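Local coordinates for ankyrin repeat domain protein (Legionella pneumophila subsp. pneumophila, PDB 6MCA) that acts as a Legionella effector that interacts with the LARP7 component of the host 7SK snRNP complex and carries ankyrin repeats beside a cysteine protease-like domain, at residues Leu151-Ala156 against Leu188-Ala193; Ile159-Glu164 against Cys347-Val352; Ile203-Thr208 against Val384-Asp389; Arg212-Tyr217 against Val358-Gln363. All blocks are in the same frame, centred on the assembly; numbering follows the deposited sequence.

Interaction 1: Leu151-Ala156 against Leu188-Ala193; sequences LDFINA and LEFTVA
Phe153 and Phe190 meet between helix 147-162 and helix 188-202, two helices whose backbones stay well apart here: the closest pair of CA atoms, those of Ile154 and Phe190, lies 8.8 Å apart. Long aromatic side chains therefore have to span the gap. Along Leu151-Ala156 the first residue to take part is Phe153. Its CG stands anti to the backbone N (chi1 176°), and the ring reaches forward from a CB that does not itself face the other helix. The edge of this ring is directed to the face of Phe190 in an offset edge-to-face pair, with centroids 5.5 Å apart and planes inclined at 74°. Closest are CE2 of Phe153 and CE1 of Phe190, at 3.7 Å; the two side chains run past one another in opposite senses.

Ile154, the next residue, also meets the Phe190 ring at CE1. Its CG1 lies at the edge of that ring, near the ring plane, 4.2 Å from Phe190 CE1, and the Ile154 side chain also touches Val129 and Leu130 of helix 126-131. Tyr127 of that helix also touches Phe190, and a bound tartrate, probably from the crystallisation liquor, lies about 5 Å from the Phe190 side chain.

Everything that crosses between the two segments is hydrocarbon. The contact rests on van der Waals packing and the edge-to-face aromatic pair, and only 125 Å² is buried in total, which implies a slender apolar bridge across a junction that further helices complete.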
loop_
_atom_site.group_PDB
_atom_site.type_symbol
_atom_site.label_atom_id
_atom_site.label_comp_id
_atom_site.label_asym_id
_atom_site.label_seq_id
_atom_site.Cartn_x
_atom_site.Cartn_y
_atom_site.Cartn_z
ATOM N N LEU A 151 1.560 -8.567 -10.205
ATOM C CA LEU A 151 2.153 -7.412 -10.875
ATOM C C LEU A 151 1.086 -6.420 -11.322
ATOM O O LEU A 151 1.243 -5.206 -11.144
ATOM C CB LEU A 151 2.997 -7.866 -12.065
ATOM C CG LEU A 151 4.259 -8.670 -11.748
ATOM C CD1 LEU A 151 5.076 -8.899 -13.010
ATOM C CD2 LEU A 151 5.091 -7.974 -10.682
ATOM N N ASP A 152 -0.015 -6.920 -11.891
ATOM C CA ASP A 152 -1.072 -6.038 -12.369
ATOM C C ASP A 152 -1.771 -5.337 -11.214
ATOM O O ASP A 152 -2.096 -4.149 -11.315
ATOM C CB ASP A 152 -2.078 -6.825 -13.207
ATOM C CG ASP A 152 -1.474 -7.363 -14.489
ATOM O OD1 ASP A 152 -0.457 -6.801 -14.951
ATOM O OD2 ASP A 152 -2.013 -8.350 -15.034
ATOM N N PHE A 153 -2.014 -6.048 -10.108
ATOM C CA PHE A 153 -2.607 -5.400 -8.942
ATOM C C PHE A 153 -1.714 -4.274 -8.435
ATOM O O PHE A 153 -2.183 -3.153 -8.191
ATOM C CB PHE A 153 -2.861 -6.424 -7.833
ATOM C CG PHE A 153 -3.384 -5.820 -6.557
ATOM C CD1 PHE A 153 -4.744 -5.640 -6.367
ATOM C CD2 PHE A 153 -2.516 -5.431 -5.547
ATOM C CE1 PHE A 153 -5.229 -5.081 -5.199
ATOM C CE2 PHE A 153 -2.995 -4.870 -4.378
ATOM C CZ PHE A 153 -4.353 -4.697 -4.202
ATOM N N ILE A 154 -0.420 -4.559 -8.267
ATOM C CA ILE A 154 0.509 -3.551 -7.759
ATOM C C ILE A 154 0.541 -2.343 -8.685
ATOM O O ILE A 154 0.460 -1.192 -8.238
ATOM C CB ILE A 154 1.912 -4.158 -7.580
ATOM C CG1 ILE A 154 1.894 -5.239 -6.498
ATOM C CG2 ILE A 154 2.925 -3.068 -7.245
ATOM C CD1 ILE A 154 3.141 -6.098 -6.475
ATOM N N ASN A 155 0.644 -2.587 -9.995
ATOM C CA ASN A 155 0.745 -1.487 -10.947
ATOM C C ASN A 155 -0.535 -0.661 -10.985
ATOM O O ASN A 155 -0.479 0.573 -11.031
ATOM C CB ASN A 155 1.081 -2.028 -12.336
ATOM C CG ASN A 155 1.003 -0.963 -13.411
ATOM O OD1 ASN A 155 1.942 -0.189 -13.605
ATOM N ND2 ASN A 155 -0.118 -0.920 -14.120
ATOM N N ALA A 156 -1.698 -1.319 -10.963
ATOM C CA ALA A 156 -2.960 -0.589 -11.003
ATOM C C ALA A 156 -3.147 0.259 -9.753
ATOM O O ALA A 156 -3.573 1.417 -9.841
ATOM C CB ALA A 156 -4.125 -1.563 -11.173
ATOM N N LEU A 188 -2.736 0.314 4.137
ATOM C CA LEU A 188 -1.576 0.899 4.805
ATOM C C LEU A 188 -0.318 0.062 4.595
ATOM O O LEU A 188 0.721 0.584 4.175
ATOM C CB LEU A 188 -1.868 1.073 6.296
ATOM C CG LEU A 188 -0.773 1.752 7.121
ATOM C CD1 LEU A 188 -0.460 3.132 6.563
ATOM C CD2 LEU A 188 -1.184 1.842 8.581
ATOM N N GLU A 189 -0.384 -1.236 4.907
ATOM C CA GLU A 189 0.791 -2.091 4.761
ATOM C C GLU A 189 1.234 -2.173 3.306
ATOM O O GLU A 189 2.437 -2.118 3.003
ATOM C CB GLU A 189 0.491 -3.485 5.313
ATOM C CG GLU A 189 -0.106 -3.478 6.713
ATOM C CD GLU A 189 -0.139 -4.857 7.343
ATOM O OE1 GLU A 189 0.944 -5.415 7.615
ATOM O OE2 GLU A 189 -1.250 -5.381 7.569
ATOM N N PHE A 190 0.269 -2.306 2.391
ATOM C CA PHE A 190 0.578 -2.255 0.968
ATOM C C PHE A 190 1.271 -0.950 0.606
ATOM O O PHE A 190 2.241 -0.948 -0.159
ATOM C CB PHE A 190 -0.704 -2.428 0.150
ATOM C CG PHE A 190 -0.528 -2.175 -1.322
ATOM C CD1 PHE A 190 -0.054 -3.173 -2.157
ATOM C CD2 PHE A 190 -0.845 -0.942 -1.871
ATOM C CE1 PHE A 190 0.105 -2.947 -3.511
ATOM C CE2 PHE A 190 -0.684 -0.709 -3.223
ATOM C CZ PHE A 190 -0.210 -1.714 -4.045
ATOM N N THR A 191 0.785 0.171 1.147
ATOM C CA THR A 191 1.377 1.465 0.828
ATOM C C THR A 191 2.815 1.553 1.325
ATOM O O THR A 191 3.697 2.033 0.605
ATOM C CB THR A 191 0.532 2.594 1.421
ATOM O OG1 THR A 191 -0.728 2.655 0.742
ATOM C CG2 THR A 191 1.238 3.931 1.270
ATOM N N VAL A 192 3.073 1.090 2.549
ATOM C CA VAL A 192 4.433 1.116 3.083
ATOM C C VAL A 192 5.363 0.283 2.209
ATOM O O VAL A 192 6.462 0.723 1.832
ATOM C CB VAL A 192 4.444 0.629 4.544
ATOM C CG1 VAL A 192 5.866 0.573 5.077
ATOM C CG2 VAL A 192 3.581 1.531 5.412
ATOM N N ALA A 193 4.926 -0.930 1.860
ATOM C CA ALA A 193 5.756 -1.805 1.036
ATOM C C ALA A 193 6.034 -1.186 -0.331
ATOM O O ALA A 193 7.180 -1.191 -0.805
ATOM C CB ALA A 193 5.088 -3.171 0.886
#

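Interaction 2: Ile159-Glu164 against Cys347-Val352; sequences IGHRFE and CSWANV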
loop_
_atom_site.group_PDB
_atom_site.type_symbol
_atom_site.label_atom_id
_atom_site.label_comp_id
_atom_site.label_asym_id
_atom_site.label_seq_id
_atom_site.Cartn_x
_atom_site.Cartn_y
_atom_site.Cartn_z
ATOM N N ILE A 159 -0.737 3.234 -9.926
ATOM C CA ILE A 159 -1.174 4.235 -10.894
ATOM C C ILE A 159 -2.368 5.012 -10.359
ATOM O O ILE A 159 -2.425 6.243 -10.475
ATOM C CB ILE A 159 -1.483 3.570 -12.246
ATOM C CG1 ILE A 159 -0.198 3.406 -13.058
ATOM C CG2 ILE A 159 -2.514 4.377 -13.022
ATOM C CD1 ILE A 159 -0.408 2.769 -14.402
ATOM N N GLY A 160 -3.337 4.314 -9.761
ATOM C CA GLY A 160 -4.483 5.003 -9.193
ATOM C C GLY A 160 -4.094 5.988 -8.109
ATOM O O GLY A 160 -4.714 7.044 -7.964
ATOM N N HIS A 161 -3.055 5.663 -7.338
ATOM C CA HIS A 161 -2.622 6.575 -6.283
ATOM C C HIS A 161 -1.788 7.727 -6.838
ATOM O O HIS A 161 -2.042 8.894 -6.518
ATOM C CB HIS A 161 -1.843 5.808 -5.216
ATOM C CG HIS A 161 -2.707 4.969 -4.326
ATOM N ND1 HIS A 161 -3.902 5.421 -3.809
ATOM C CD2 HIS A 161 -2.548 3.707 -3.861
ATOM C CE1 HIS A 161 -4.443 4.474 -3.064
ATOM N NE2 HIS A 161 -3.642 3.424 -3.079
ATOM N N ARG A 162 -0.787 7.420 -7.670
ATOM C CA ARG A 162 0.116 8.455 -8.167
ATOM C C ARG A 162 -0.614 9.461 -9.047
ATOM O O ARG A 162 -0.353 10.667 -8.972
ATOM C CB ARG A 162 1.271 7.819 -8.941
ATOM C CG ARG A 162 2.250 7.040 -8.085
ATOM C CD ARG A 162 3.116 7.958 -7.244
ATOM N NE ARG A 162 4.193 7.218 -6.592
ATOM C CZ ARG A 162 4.768 7.584 -5.451
ATOM N NH1 ARG A 162 4.370 8.684 -4.827
ATOM N NH2 ARG A 162 5.738 6.844 -4.932
ATOM N N PHE A 163 -1.523 8.985 -9.894
ATOM C CA PHE A 163 -2.274 9.852 -10.792
ATOM C C PHE A 163 -3.594 10.322 -10.195
ATOM O O PHE A 163 -4.349 11.021 -10.880
ATOM C CB PHE A 163 -2.525 9.138 -12.124
ATOM C CG PHE A 163 -1.292 8.987 -12.970
ATOM C CD1 PHE A 163 -0.842 10.034 -13.758
ATOM C CD2 PHE A 163 -0.575 7.801 -12.971
ATOM C CE1 PHE A 163 0.295 9.901 -14.535
ATOM C CE2 PHE A 163 0.563 7.661 -13.745
ATOM C CZ PHE A 163 0.998 8.712 -14.528
ATOM N N GLU A 164 -3.885 9.953 -8.944
ATOM C CA GLU A 164 -5.081 10.410 -8.231
ATOM C C GLU A 164 -6.357 10.081 -9.003
ATOM O O GLU A 164 -7.259 10.910 -9.131
ATOM C CB GLU A 164 -5.002 11.906 -7.924
ATOM C CG GLU A 164 -3.864 12.288 -6.992
ATOM C CD GLU A 164 -3.858 13.765 -6.653
ATOM O OE1 GLU A 164 -2.761 14.321 -6.431
ATOM O OE2 GLU A 164 -4.949 14.370 -6.610
ATOM N N CYS A 347 -6.458 11.535 2.238
ATOM C CA CYS A 347 -5.103 12.066 2.301
ATOM C C CYS A 347 -4.085 11.063 2.830
ATOM O O CYS A 347 -2.911 11.420 2.974
ATOM C CB CYS A 347 -5.076 13.319 3.179
ATOM S SG CYS A 347 -5.561 13.010 4.895
ATOM N N SER A 348 -4.503 9.829 3.123
ATOM C CA SER A 348 -3.595 8.854 3.724
ATOM C C SER A 348 -2.392 8.592 2.825
ATOM O O SER A 348 -1.243 8.582 3.289
ATOM C CB SER A 348 -4.348 7.556 4.013
ATOM O OG SER A 348 -5.503 7.797 4.797
ATOM N N TRP A 349 -2.640 8.376 1.532
ATOM C CA TRP A 349 -1.547 8.137 0.595
ATOM C C TRP A 349 -0.574 9.307 0.579
ATOM O O TRP A 349 0.643 9.117 0.677
ATOM C CB TRP A 349 -2.100 7.879 -0.807
ATOM C CG TRP A 349 -1.033 7.816 -1.858
ATOM C CD1 TRP A 349 -0.591 8.844 -2.641
ATOM C CD2 TRP A 349 -0.268 6.665 -2.238
ATOM N NE1 TRP A 349 0.399 8.403 -3.486
ATOM C CE2 TRP A 349 0.616 7.069 -3.258
ATOM C CE3 TRP A 349 -0.248 5.332 -1.817
ATOM C CZ2 TRP A 349 1.511 6.189 -3.863
ATOM C CZ3 TRP A 349 0.642 4.459 -2.418
ATOM C CH2 TRP A 349 1.508 4.891 -3.430
ATOM N N ALA A 350 -1.097 10.531 0.457
ATOM C CA ALA A 350 -0.236 11.709 0.439
ATOM C C ALA A 350 0.518 11.862 1.753
ATOM O O ALA A 350 1.684 12.276 1.766
ATOM C CB ALA A 350 -1.063 12.959 0.142
ATOM N N ASN A 351 -0.133 11.530 2.872
ATOM C CA ASN A 351 0.538 11.602 4.166
ATOM C C ASN A 351 1.718 10.644 4.225
ATOM O O ASN A 351 2.783 10.991 4.751
ATOM C CB ASN A 351 -0.452 11.305 5.293
ATOM C CG ASN A 351 -1.397 12.461 5.561
ATOM O OD1 ASN A 351 -1.167 13.582 5.111
ATOM N ND2 ASN A 351 -2.466 12.191 6.301
ATOM N N VAL A 352 1.554 9.433 3.688
ATOM C CA VAL A 352 2.665 8.485 3.678
ATOM C C VAL A 352 3.760 8.953 2.725
ATOM O O VAL A 352 4.954 8.831 3.027
ATOM C CB VAL A 352 2.168 7.071 3.327
ATOM C CG1 VAL A 352 3.334 6.094 3.314
ATOM C CG2 VAL A 352 1.110 6.621 4.321
HETATM O O HOH W 1 1.806 10.438 -5.022
#
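His161 lies against Trp349 in an aromatic stack that joins the last turn of helix 147-162 to the first turn of helix 348-353. The imidazole and the six-membered ring of the indole form an offset stack, with planes only 15° apart and centroids separated by 4.4 Å. The same face of the indole also takes a CH-pi contact: His161 CB stands 3.4 Å from the centroid of the six-membered ring, almost on its normal.

Arg162 meets the rim of the indole differently. Bent at chi2 (-72°), its chain carries the guanidinium round so that Trp349 CZ2 sits over one of its faces, 3.9 Å from CZ, the two planes being 76° apart. NE of Arg162 is taken by a salt bridge to Asp387.

The polar link is made by water. One molecule, in the indole plane, accepts from Trp349 NE1 at 2.9 Å and from Arg162 NH1 at 3.1 Å, giving the buried indole N-H a partner.

Beyond Arg162 the helix closes in a Schellman motif, with Glu164 at positive phi. Cys347, at the N-terminal end of the other helical region, recalls the cysteine starting the central helix of papain-like proteases, consistent with a cysteine protease-like domain.

Interaction 3: Ile203-Thr208 against Val384-Asp389; sequences ISSYST and VEWDKD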
loop_
_atom_site.group_PDB
_atom_site.type_symbol
_atom_site.label_atom_id
_atom_site.label_comp_id
_atom_site.label_asym_id
_atom_site.label_seq_id
_atom_site.Cartn_x
_atom_site.Cartn_y
_atom_site.Cartn_z
ATOM N N ILE A 203 16.376 5.195 -6.508
ATOM C CA ILE A 203 17.816 5.405 -6.356
ATOM C C ILE A 203 18.642 4.446 -7.199
ATOM O O ILE A 203 19.874 4.554 -7.215
ATOM C CB ILE A 203 18.255 5.289 -4.883
ATOM C CG1 ILE A 203 17.948 3.901 -4.333
ATOM C CG2 ILE A 203 17.570 6.353 -4.039
ATOM C CD1 ILE A 203 18.351 3.732 -2.883
ATOM N N SER A 204 18.004 3.520 -7.912
ATOM C CA SER A 204 18.698 2.578 -8.776
ATOM C C SER A 204 18.524 2.891 -10.253
ATOM O O SER A 204 19.051 2.159 -11.096
ATOM C CB SER A 204 18.212 1.156 -8.496
ATOM O OG SER A 204 16.930 0.934 -9.054
ATOM N N SER A 205 17.781 3.939 -10.590
ATOM C CA SER A 205 17.579 4.306 -11.982
ATOM C C SER A 205 18.780 5.088 -12.498
ATOM O O SER A 205 19.394 5.866 -11.763
ATOM C CB SER A 205 16.303 5.136 -12.134
ATOM O OG SER A 205 16.017 5.397 -13.497
ATOM N N TYR A 206 19.122 4.864 -13.769
ATOM C CA TYR A 206 20.183 5.647 -14.396
ATOM C C TYR A 206 19.838 7.131 -14.380
ATOM O O TYR A 206 20.666 7.975 -14.011
ATOM C CB TYR A 206 20.415 5.164 -15.828
ATOM C CG TYR A 206 21.091 3.815 -15.935
ATOM C CD1 TYR A 206 22.140 3.473 -15.092
ATOM C CD2 TYR A 206 20.681 2.886 -16.883
ATOM C CE1 TYR A 206 22.763 2.241 -15.190
ATOM C CE2 TYR A 206 21.297 1.652 -16.989
ATOM C CZ TYR A 206 22.337 1.334 -16.140
ATOM O OH TYR A 206 22.950 0.106 -16.242
ATOM N N SER A 207 18.594 7.461 -14.739
ATOM C CA SER A 207 18.150 8.844 -14.869
ATOM C C SER A 207 18.254 9.640 -13.574
ATOM O O SER A 207 18.041 10.857 -13.601
ATOM C CB SER A 207 16.704 8.873 -15.371
ATOM O OG SER A 207 15.871 8.053 -14.570
ATOM N N THR A 208 18.573 8.999 -12.449
ATOM C CA THR A 208 18.678 9.685 -11.169
ATOM C C THR A 208 20.102 9.686 -10.620
ATOM O O THR A 208 20.301 9.968 -9.434
ATOM C CB THR A 208 17.725 9.060 -10.149
ATOM O OG1 THR A 208 18.261 7.813 -9.692
ATOM C CG2 THR A 208 16.358 8.818 -10.774
ATOM N N VAL A 384 8.344 11.742 -7.149
ATOM C CA VAL A 384 6.945 11.488 -7.485
ATOM C C VAL A 384 6.744 11.472 -8.997
ATOM O O VAL A 384 6.068 10.583 -9.536
ATOM C CB VAL A 384 6.036 12.523 -6.796
ATOM C CG1 VAL A 384 4.632 12.476 -7.380
ATOM C CG2 VAL A 384 5.995 12.270 -5.295
ATOM N N GLU A 385 7.326 12.443 -9.709
ATOM C CA GLU A 385 7.168 12.464 -11.161
ATOM C C GLU A 385 7.849 11.262 -11.810
ATOM O O GLU A 385 7.304 10.656 -12.747
ATOM C CB GLU A 385 7.712 13.773 -11.731
ATOM C CG GLU A 385 6.866 14.997 -11.397
ATOM C CD GLU A 385 5.423 14.859 -11.850
ATOM O OE1 GLU A 385 4.523 14.850 -10.983
ATOM O OE2 GLU A 385 5.187 14.762 -13.072
ATOM N N TRP A 386 9.040 10.898 -11.318
ATOM C CA TRP A 386 9.722 9.718 -11.834
ATOM C C TRP A 386 8.881 8.466 -11.633
ATOM O O TRP A 386 8.821 7.607 -12.517
ATOM C CB TRP A 386 11.085 9.562 -11.157
ATOM C CG TRP A 386 11.821 8.326 -11.573
ATOM C CD1 TRP A 386 12.752 8.220 -12.564
ATOM C CD2 TRP A 386 11.683 7.013 -11.012
ATOM N NE1 TRP A 386 13.203 6.926 -12.656
ATOM C CE2 TRP A 386 12.561 6.165 -11.714
ATOM C CE3 TRP A 386 10.901 6.474 -9.985
ATOM C CZ2 TRP A 386 12.680 4.808 -11.422
ATOM C CZ3 TRP A 386 11.020 5.128 -9.699
ATOM C CH2 TRP A 386 11.902 4.310 -10.414
ATOM N N ASP A 387 8.218 8.344 -10.479
ATOM C CA ASP A 387 7.414 7.153 -10.222
ATOM C C ASP A 387 6.170 7.125 -11.102
ATOM O O ASP A 387 5.767 6.056 -11.581
ATOM C CB ASP A 387 7.035 7.084 -8.744
ATOM C CG ASP A 387 6.852 5.659 -8.257
ATOM O OD1 ASP A 387 7.670 4.793 -8.635
ATOM O OD2 ASP A 387 5.892 5.403 -7.500
ATOM N N LYS A 388 5.543 8.286 -11.317
ATOM C CA LYS A 388 4.448 8.371 -12.281
ATOM C C LYS A 388 4.877 7.819 -13.636
ATOM O O LYS A 388 4.228 6.924 -14.201
ATOM C CB LYS A 388 3.987 9.822 -12.432
ATOM C CG LYS A 388 3.220 10.394 -11.255
ATOM C CD LYS A 388 2.766 11.813 -11.569
ATOM C CE LYS A 388 2.039 12.449 -10.399
ATOM N NZ LYS A 388 1.642 13.853 -10.700
ATOM N N ASP A 389 5.983 8.349 -14.167
ATOM C CA ASP A 389 6.438 7.918 -15.485
ATOM C C ASP A 389 6.866 6.453 -15.487
ATOM O O ASP A 389 6.670 5.758 -16.490
ATOM C CB ASP A 389 7.574 8.820 -15.964
ATOM C CG ASP A 389 7.101 10.225 -16.291
ATOM O OD1 ASP A 389 5.981 10.366 -16.828
ATOM O OD2 ASP A 389 7.844 11.188 -16.009
#
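Trp386 reaches out from helix 373-399 to Ser205, Ser207 and Thr208 in the loop that links helix 188-202 to helix 215-233. Its CG is anti to the backbone N (chi1 177°), which extends the indole towards the loop and brings the pyrrole side of the ring up to the serines.

The polar contacts gather at the indole edge. Ser205 OG lies 3.3 Å from Trp386 NE1, and Ser207 OG is 3.5 Å from the same nitrogen; both oxygens stand near the ring plane. The two hydroxyls are hydrogen-bonded to each other, OG to OG at 2.9 Å, so that they meet the indole as a coupled pair.

Apolar contact comes from another direction. The methyl CG2 of Thr208 sits over one face of the indole, 4.1 Å from CD1, while the hydroxyl of this threonine is turned back to the carbonyl of Phe202. Ser205 CB adds to the packing, 3.7 Å from Trp386 CZ2. Phe202, at the end of the preceding helix, pairs edge-to-face with Trp386.

The charged groups of Val384-Asp389 take no part in the contact with the loop: Lys388 NZ bridges to Glu385 OE1 at 3.1 Å, and Glu385 and Asp389 both form salt bridges to Arg432 of helix 427-440.

The loop side of the contact is a short turn, with a 3-10 segment at 206-207 and a weak backbone bond from Thr208 N to Ser205 O. This is an interhelical loop packed on the side of a third helix, 373-399, through the indole of Trp386.

Interaction 4: Arg212-Tyr217 against Val358-Gln363; sequences RDYFPY and VAYSMQ
Tyr217 sets its ring edge against the face of Tyr360 in a T-shaped pair, at a helix-helix junction between the first turn of helix 215-233 and helix 355-364. The ring planes are inclined at 70° and the centroids lie 5.1 Å apart. CD2 of Tyr217 stands over the Tyr360 ring towards its rim, 3.6 Å from CZ, and Tyr217 CB packs 3.6 Å from CE2.

Gln363 occupies a face of the Tyr217 ring. Its CB lies nearly on the ring normal, 3.9 Å from the centroid, in a CH-pi contact, while Tyr360 CE1 is found at the edge of the same ring, in plane. The glutamine chain, extended beyond CG, then runs past the tyrosine in the opposite sense, and its OE1 accepts a hydrogen bond from Asn220.

Tyr214 meets the far end of Tyr360. CD1 of Tyr214 comes 3.0 Å from Tyr360 OH, obliquely to the Tyr214 ring, and Tyr214 CB packs 4.0 Å from Tyr360 CE2. The backbone O of Tyr214 lies at the edge of the Tyr360 ring, in plane.

One hydrogen bond joins the two segments: Gln363 NE2 donates to Tyr217 O at 3.2 Å. It is nearly straight at nitrogen (164°), yet the donor stands well above the carbonyl plane.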
loop_
_atom_site.group_PDB
_atom_site.type_symbol
_atom_site.label_atom_id
_atom_site.label_comp_id
_atom_site.label_asym_id
_atom_site.label_seq_id
_atom_site.Cartn_x
_atom_site.Cartn_y
_atom_site.Cartn_z
ATOM N N ARG A 212 22.971 11.128 -6.629
ATOM C CA ARG A 212 23.685 10.117 -5.851
ATOM C C ARG A 212 23.997 10.599 -4.438
ATOM O O ARG A 212 23.884 9.829 -3.475
ATOM C CB ARG A 212 24.970 9.712 -6.576
ATOM C CG ARG A 212 24.885 8.356 -7.260
ATOM C CD ARG A 212 25.674 8.326 -8.559
ATOM N NE ARG A 212 27.004 8.905 -8.411
ATOM C CZ ARG A 212 27.943 8.865 -9.351
ATOM N NH1 ARG A 212 29.128 9.417 -9.131
ATOM N NH2 ARG A 212 27.696 8.272 -10.511
ATOM N N ASP A 213 24.379 11.872 -4.290
ATOM C CA ASP A 213 24.737 12.396 -2.976
ATOM C C ASP A 213 23.581 12.333 -1.986
ATOM O O ASP A 213 23.816 12.351 -0.774
ATOM C CB ASP A 213 25.230 13.839 -3.101
ATOM C CG ASP A 213 26.587 13.934 -3.771
ATOM O OD1 ASP A 213 27.348 12.945 -3.719
ATOM O OD2 ASP A 213 26.891 14.999 -4.349
ATOM N N TYR A 214 22.344 12.257 -2.470
ATOM C CA TYR A 214 21.175 12.182 -1.607
ATOM C C TYR A 214 20.806 10.753 -1.230
ATOM O O TYR A 214 19.883 10.558 -0.431
ATOM C CB TYR A 214 19.975 12.854 -2.285
ATOM C CG TYR A 214 20.254 14.244 -2.818
ATOM C CD1 TYR A 214 21.071 15.127 -2.124
ATOM C CD2 TYR A 214 19.694 14.673 -4.013
ATOM C CE1 TYR A 214 21.323 16.398 -2.604
ATOM C CE2 TYR A 214 19.941 15.942 -4.503
ATOM C CZ TYR A 214 20.756 16.800 -3.795
ATOM O OH TYR A 214 21.006 18.064 -4.279
ATOM N N PHE A 215 21.502 9.754 -1.771
ATOM C CA PHE A 215 21.111 8.357 -1.608
ATOM C C PHE A 215 21.282 7.826 -0.183
ATOM O O PHE A 215 20.413 7.072 0.280
ATOM C CB PHE A 215 21.889 7.474 -2.589
ATOM C CG PHE A 215 21.436 7.607 -4.019
ATOM C CD1 PHE A 215 20.407 8.471 -4.360
ATOM C CD2 PHE A 215 22.039 6.866 -5.020
ATOM C CE1 PHE A 215 19.990 8.595 -5.672
ATOM C CE2 PHE A 215 21.627 6.985 -6.335
ATOM C CZ PHE A 215 20.602 7.850 -6.660
ATOM N N PRO A 216 22.368 8.150 0.539
ATOM C CA PRO A 216 22.481 7.648 1.923
ATOM C C PRO A 216 21.283 7.974 2.802
ATOM O O PRO A 216 20.719 7.068 3.432
ATOM C CB PRO A 216 23.764 8.323 2.423
ATOM C CG PRO A 216 24.589 8.468 1.207
ATOM C CD PRO A 216 23.621 8.798 0.104
ATOM N N TYR A 217 20.876 9.246 2.857
ATOM C CA TYR A 217 19.714 9.628 3.656
ATOM C C TYR A 217 18.491 8.804 3.272
ATOM O O TYR A 217 17.816 8.230 4.136
ATOM C CB TYR A 217 19.430 11.122 3.487
ATOM C CG TYR A 217 20.342 12.024 4.292
ATOM C CD1 TYR A 217 21.369 11.498 5.064
ATOM C CD2 TYR A 217 20.170 13.402 4.281
ATOM C CE1 TYR A 217 22.202 12.319 5.801
ATOM C CE2 TYR A 217 20.998 14.232 5.014
ATOM C CZ TYR A 217 22.012 13.685 5.772
ATOM O OH TYR A 217 22.838 14.507 6.504
ATOM N N VAL A 358 10.104 14.869 4.667
ATOM C CA VAL A 358 10.155 15.241 6.078
ATOM C C VAL A 358 11.311 14.533 6.776
ATOM O O VAL A 358 12.087 15.157 7.510
ATOM C CB VAL A 358 8.810 14.937 6.761
ATOM C CG1 VAL A 358 8.905 15.185 8.256
ATOM C CG2 VAL A 358 7.714 15.787 6.150
ATOM N N ALA A 359 11.442 13.221 6.561
ATOM C CA ALA A 359 12.538 12.479 7.178
ATOM C C ALA A 359 13.887 12.948 6.648
ATOM O O ALA A 359 14.866 13.031 7.403
ATOM C CB ALA A 359 12.357 10.979 6.945
ATOM N N TYR A 360 13.957 13.276 5.355
ATOM C CA TYR A 360 15.183 13.846 4.804
ATOM C C TYR A 360 15.558 15.139 5.521
ATOM O O TYR A 360 16.696 15.305 5.983
ATOM C CB TYR A 360 15.015 14.087 3.302
ATOM C CG TYR A 360 16.318 14.341 2.582
ATOM C CD1 TYR A 360 16.925 15.591 2.626
ATOM C CD2 TYR A 360 16.944 13.333 1.861
ATOM C CE1 TYR A 360 18.117 15.828 1.977
ATOM C CE2 TYR A 360 18.137 13.563 1.206
ATOM C CZ TYR A 360 18.717 14.812 1.268
ATOM O OH TYR A 360 19.905 15.050 0.622
ATOM N N SER A 361 14.604 16.070 5.626
ATOM C CA SER A 361 14.867 17.337 6.302
ATOM C C SER A 361 15.299 17.116 7.744
ATOM O O SER A 361 16.221 17.780 8.232
ATOM C CB SER A 361 13.625 18.228 6.251
ATOM O OG SER A 361 13.380 18.692 4.937
ATOM N N MET A 362 14.643 16.188 8.445
ATOM C CA MET A 362 15.010 15.921 9.831
ATOM C C MET A 362 16.426 15.374 9.928
ATOM O O MET A 362 17.150 15.667 10.887
ATOM C CB MET A 362 14.012 14.953 10.463
ATOM C CG MET A 362 12.631 15.545 10.656
ATOM S SD MET A 362 11.423 14.304 11.138
ATOM C CE MET A 362 11.980 13.913 12.795
ATOM N N GLN A 363 16.842 14.573 8.943
ATOM C CA GLN A 363 18.233 14.137 8.906
ATOM C C GLN A 363 19.178 15.301 8.643
ATOM O O GLN A 363 20.320 15.288 9.117
ATOM C CB GLN A 363 18.427 13.060 7.844
ATOM C CG GLN A 363 17.846 11.716 8.211
ATOM C CD GLN A 363 18.065 10.687 7.127
ATOM O OE1 GLN A 363 19.045 9.940 7.154
ATOM N NE2 GLN A 363 17.158 10.646 6.158
#

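Interactions 1 and 2 both use helix 147-162, their centres about 11 Å apart, and they meet where Thr191 CG2 packs 3.7 Å from Trp349 CE3. Interaction 2 is coupled to interaction 3 by charge: Arg162 NE and Asp387 OD2 form a salt bridge of 2.6 Å, although the two centres are about 17 Å apart. Interaction 3 in turn adjoins interaction 4 through Phe215, whose ring packs against Ile203 and Thr208. Interactions 1 and 4 are the most distant pair, with centres about 24 Å apart. The bound tartrate, probably from the crystallisation liquor, is about 5 Å from the Phe190 side chain of interaction 1, whereas Cys347, two residues before Trp349, belongs to interaction 2.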